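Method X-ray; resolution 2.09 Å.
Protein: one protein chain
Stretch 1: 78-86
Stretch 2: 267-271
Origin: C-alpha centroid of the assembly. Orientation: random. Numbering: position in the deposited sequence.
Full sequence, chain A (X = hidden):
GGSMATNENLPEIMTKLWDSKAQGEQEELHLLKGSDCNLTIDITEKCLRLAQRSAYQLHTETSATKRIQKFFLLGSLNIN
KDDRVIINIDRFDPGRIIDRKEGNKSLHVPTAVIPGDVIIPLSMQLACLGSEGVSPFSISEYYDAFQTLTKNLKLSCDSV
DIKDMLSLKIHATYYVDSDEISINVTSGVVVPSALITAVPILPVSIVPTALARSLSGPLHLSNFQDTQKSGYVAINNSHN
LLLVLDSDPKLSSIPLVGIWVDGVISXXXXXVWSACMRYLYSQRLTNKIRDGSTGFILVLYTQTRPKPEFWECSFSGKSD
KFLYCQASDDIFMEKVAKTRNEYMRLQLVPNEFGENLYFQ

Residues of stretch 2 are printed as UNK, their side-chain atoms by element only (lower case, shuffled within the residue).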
# COMPACT_ATOMS: atom_id res chain seq x y z
N ASN A 78 -5.69 -7.41 0.63
CA ASN A 78 -5.82 -8.64 -0.13
C ASN A 78 -5.84 -8.34 -1.62
O ASN A 78 -6.36 -7.30 -2.05
CB ASN A 78 -7.08 -9.41 0.27
CG ASN A 78 -7.21 -9.58 1.78
OD1 ASN A 78 -6.49 -10.36 2.40
ND2 ASN A 78 -8.13 -8.83 2.38
N ILE A 79 -5.26 -9.25 -2.41
CA ILE A 79 -5.15 -9.11 -3.86
C ILE A 79 -5.69 -10.40 -4.47
O ILE A 79 -5.15 -11.48 -4.20
CB ILE A 79 -3.70 -8.86 -4.29
CG1 ILE A 79 -3.09 -7.72 -3.47
CG2 ILE A 79 -3.63 -8.51 -5.76
CD1 ILE A 79 -1.63 -7.47 -3.77
N ASN A 80 -6.75 -10.30 -5.27
CA ASN A 80 -7.43 -11.57 -5.51
C ASN A 80 -7.72 -11.90 -6.97
O ASN A 80 -7.60 -13.07 -7.34
CB ASN A 80 -8.73 -11.62 -4.66
CG ASN A 80 -9.56 -10.35 -4.75
OD1 ASN A 80 -9.10 -9.31 -5.23
ND2 ASN A 80 -10.80 -10.43 -4.27
N LYS A 81 -8.12 -10.95 -7.81
CA LYS A 81 -8.42 -11.27 -9.21
C LYS A 81 -7.76 -10.25 -10.13
O LYS A 81 -8.13 -9.07 -10.15
CB LYS A 81 -9.94 -11.36 -9.46
CG LYS A 81 -10.80 -10.11 -9.32
CD LYS A 81 -12.18 -10.41 -9.89
CE LYS A 81 -13.21 -9.31 -9.69
NZ LYS A 81 -14.57 -9.76 -10.14
N ASP A 82 -6.79 -10.73 -10.92
CA ASP A 82 -5.97 -9.91 -11.81
C ASP A 82 -5.40 -8.71 -11.06
O ASP A 82 -5.53 -7.56 -11.48
CB ASP A 82 -6.75 -9.47 -13.05
CG ASP A 82 -5.85 -8.80 -14.10
OD1 ASP A 82 -4.98 -9.49 -14.66
OD2 ASP A 82 -6.02 -7.59 -14.34
N ASP A 83 -4.77 -9.00 -9.93
CA ASP A 83 -4.09 -7.99 -9.11
C ASP A 83 -5.05 -6.89 -8.66
O ASP A 83 -4.70 -5.70 -8.67
CB ASP A 83 -2.88 -7.41 -9.86
CG ASP A 83 -1.85 -8.48 -10.23
OD1 ASP A 83 -1.58 -9.37 -9.39
OD2 ASP A 83 -1.32 -8.44 -11.36
N ARG A 84 -6.26 -7.28 -8.26
CA ARG A 84 -7.27 -6.34 -7.78
C ARG A 84 -7.15 -6.21 -6.27
O ARG A 84 -7.30 -7.20 -5.54
CB ARG A 84 -8.67 -6.80 -8.18
CG ARG A 84 -9.79 -6.12 -7.42
CD ARG A 84 -11.11 -6.23 -8.15
NE ARG A 84 -11.09 -5.53 -9.43
CZ ARG A 84 -12.17 -5.12 -10.08
NH1 ARG A 84 -13.37 -5.34 -9.57
NH2 ARG A 84 -12.05 -4.48 -11.24
N VAL A 85 -6.90 -4.99 -5.80
CA VAL A 85 -6.60 -4.74 -4.40
C VAL A 85 -7.88 -4.46 -3.64
O VAL A 85 -8.70 -3.62 -4.05
CB VAL A 85 -5.61 -3.56 -4.25
CG1 VAL A 85 -5.26 -3.35 -2.79
CG2 VAL A 85 -4.36 -3.82 -5.08
N ILE A 86 -8.07 -5.16 -2.52
CA ILE A 86 -9.22 -4.98 -1.64
C ILE A 86 -8.71 -4.85 -0.21
O ILE A 86 -7.86 -5.63 0.23
CB ILE A 86 -10.20 -6.16 -1.74
CG1 ILE A 86 -10.77 -6.27 -3.16
CG2 ILE A 86 -11.33 -6.02 -0.72
CD1 ILE A 86 -11.78 -7.38 -3.34
N UNK A 267 5.02 -9.19 -13.75
CA UNK A 267 5.48 -7.86 -13.37
C UNK A 267 4.32 -6.94 -13.01
O UNK A 267 4.55 -5.87 -12.42
c UNK A 267 7.95 -5.41 -15.09
c UNK A 267 6.32 -7.26 -14.51
c UNK A 267 5.45 -6.93 -15.72
c UNK A 267 7.10 -6.03 -14.03
N UNK A 268 3.09 -7.32 -13.33
CA UNK A 268 1.93 -6.49 -13.04
C UNK A 268 1.47 -6.59 -11.59
O UNK A 268 0.57 -5.83 -11.19
n UNK A 268 1.62 -7.15 -17.52
n UNK A 268 1.28 -5.60 -16.08
c UNK A 268 1.58 -5.84 -17.34
c UNK A 268 1.11 -6.80 -15.41
c UNK A 268 1.33 -7.77 -16.33
c UNK A 268 0.77 -6.87 -13.96
N UNK A 269 2.04 -7.48 -10.79
CA UNK A 269 1.68 -7.57 -9.39
C UNK A 269 2.02 -6.25 -8.69
O UNK A 269 3.14 -5.75 -8.86
n UNK A 269 2.00 -8.37 -6.26
c UNK A 269 1.85 -9.14 -7.40
c UNK A 269 2.42 -8.73 -8.72
c UNK A 269 1.40 -8.98 -5.25
n UNK A 269 0.88 -10.10 -5.69
c UNK A 269 1.14 -10.23 -7.03
N UNK A 270 1.10 -5.66 -7.93
CA UNK A 270 1.39 -4.36 -7.30
C UNK A 270 2.58 -4.39 -6.36
O UNK A 270 3.13 -3.32 -6.06
c UNK A 270 0.09 -4.02 -6.56
c UNK A 270 -0.66 -5.32 -6.45
c UNK A 270 -0.26 -6.14 -7.64
N UNK A 271 3.00 -5.56 -5.88
CA UNK A 271 4.19 -5.64 -5.05
C UNK A 271 5.44 -5.22 -5.81
O UNK A 271 6.37 -4.66 -5.22
c UNK A 271 5.57 -7.23 -3.60
c UNK A 271 6.61 -7.10 -1.43
c UNK A 271 4.36 -7.05 -4.49
c UNK A 271 5.51 -6.94 -2.25
c UNK A 271 6.77 -7.70 -4.12
c UNK A 271 7.79 -7.57 -1.97
c UNK A 271 7.88 -7.87 -3.31
o UNK A 271 8.89 -7.73 -1.15

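Position 267 carries four side-chain carbons and no heteroatom. The chain forks at its first carbon, and one arm runs two carbons long, which makes it a beta-branched aliphatic. Its CA-to-CB bond points away from stretch 1, and the side chain makes no contact with stretch 1. The residue is I267, buried.

Position 268 has one carbon followed by a five-membered ring of three carbons and two nitrogens, an imidazole. CA-to-CB points toward stretch 1, but the ring leads away, so the near part is the stem: CB lies 3.7 Å from D83 OD2. This is H268. Its backbone O sits 3.2 Å from D83 OD2, yet both atoms are acceptors, so no bond forms.

Position 269 repeats the formula, one carbon and then a ring of three carbons and two nitrogens, but its CA-to-CB bond lies sideways to stretch 1. One ring nitrogen stands 3.0 Å from the backbone N of position 271. The ring also meets D83 and I79, both obliquely. The residue is H269, at the N-cap of the helix that follows, and its ND1 accepts the capping bond at an angle of 161°. Its CE1 lies 3.7 Å from I79 CD1, and its CD2 lies 3.7 Å from D83 OD1.

Position 270 shows three carbons closing a ring onto the backbone nitrogen, which only proline does. Its CA-to-CB bond points toward stretch 1, and its ring carbons touch I79, V85 and D83. This is P270: CG lies 3.6 Å from I79 CD1 and 4.2 Å from V85 CG2, and CD lies 3.7 Å from D83 CB.

Position 271 has one carbon, then a six-carbon ring bearing one oxygen: a phenol. Its CA-to-CB bond lies sideways, its end leads away, and it touches nothing on stretch 1. This is Y271, whose hydroxyl is hydrogen-bonded elsewhere in the structure.

For a designer, the notable rule is that no hydrogen bond crosses this contact. Stretch 1 is a hairpin-like turn, its strands paired by N78 N to I86 O and I86 N to N78 O, both 2.8 Å, and it offers I79, D83 and V85 to the other side. D83 has positive phi (59°), and its CA-to-CB bond points toward stretch 2, but its OD2 remains 3.5 Å from H269 N without a hydrogen bond. The listed contacts are packing contacts: P270 lies against I79, D83 and V85, while the capping histidine satisfies a backbone amide within its own stretch and still lends ring carbons to the packing. Together the two sides bury 232 Å².

Stretch 2 (267-271) IHHPY
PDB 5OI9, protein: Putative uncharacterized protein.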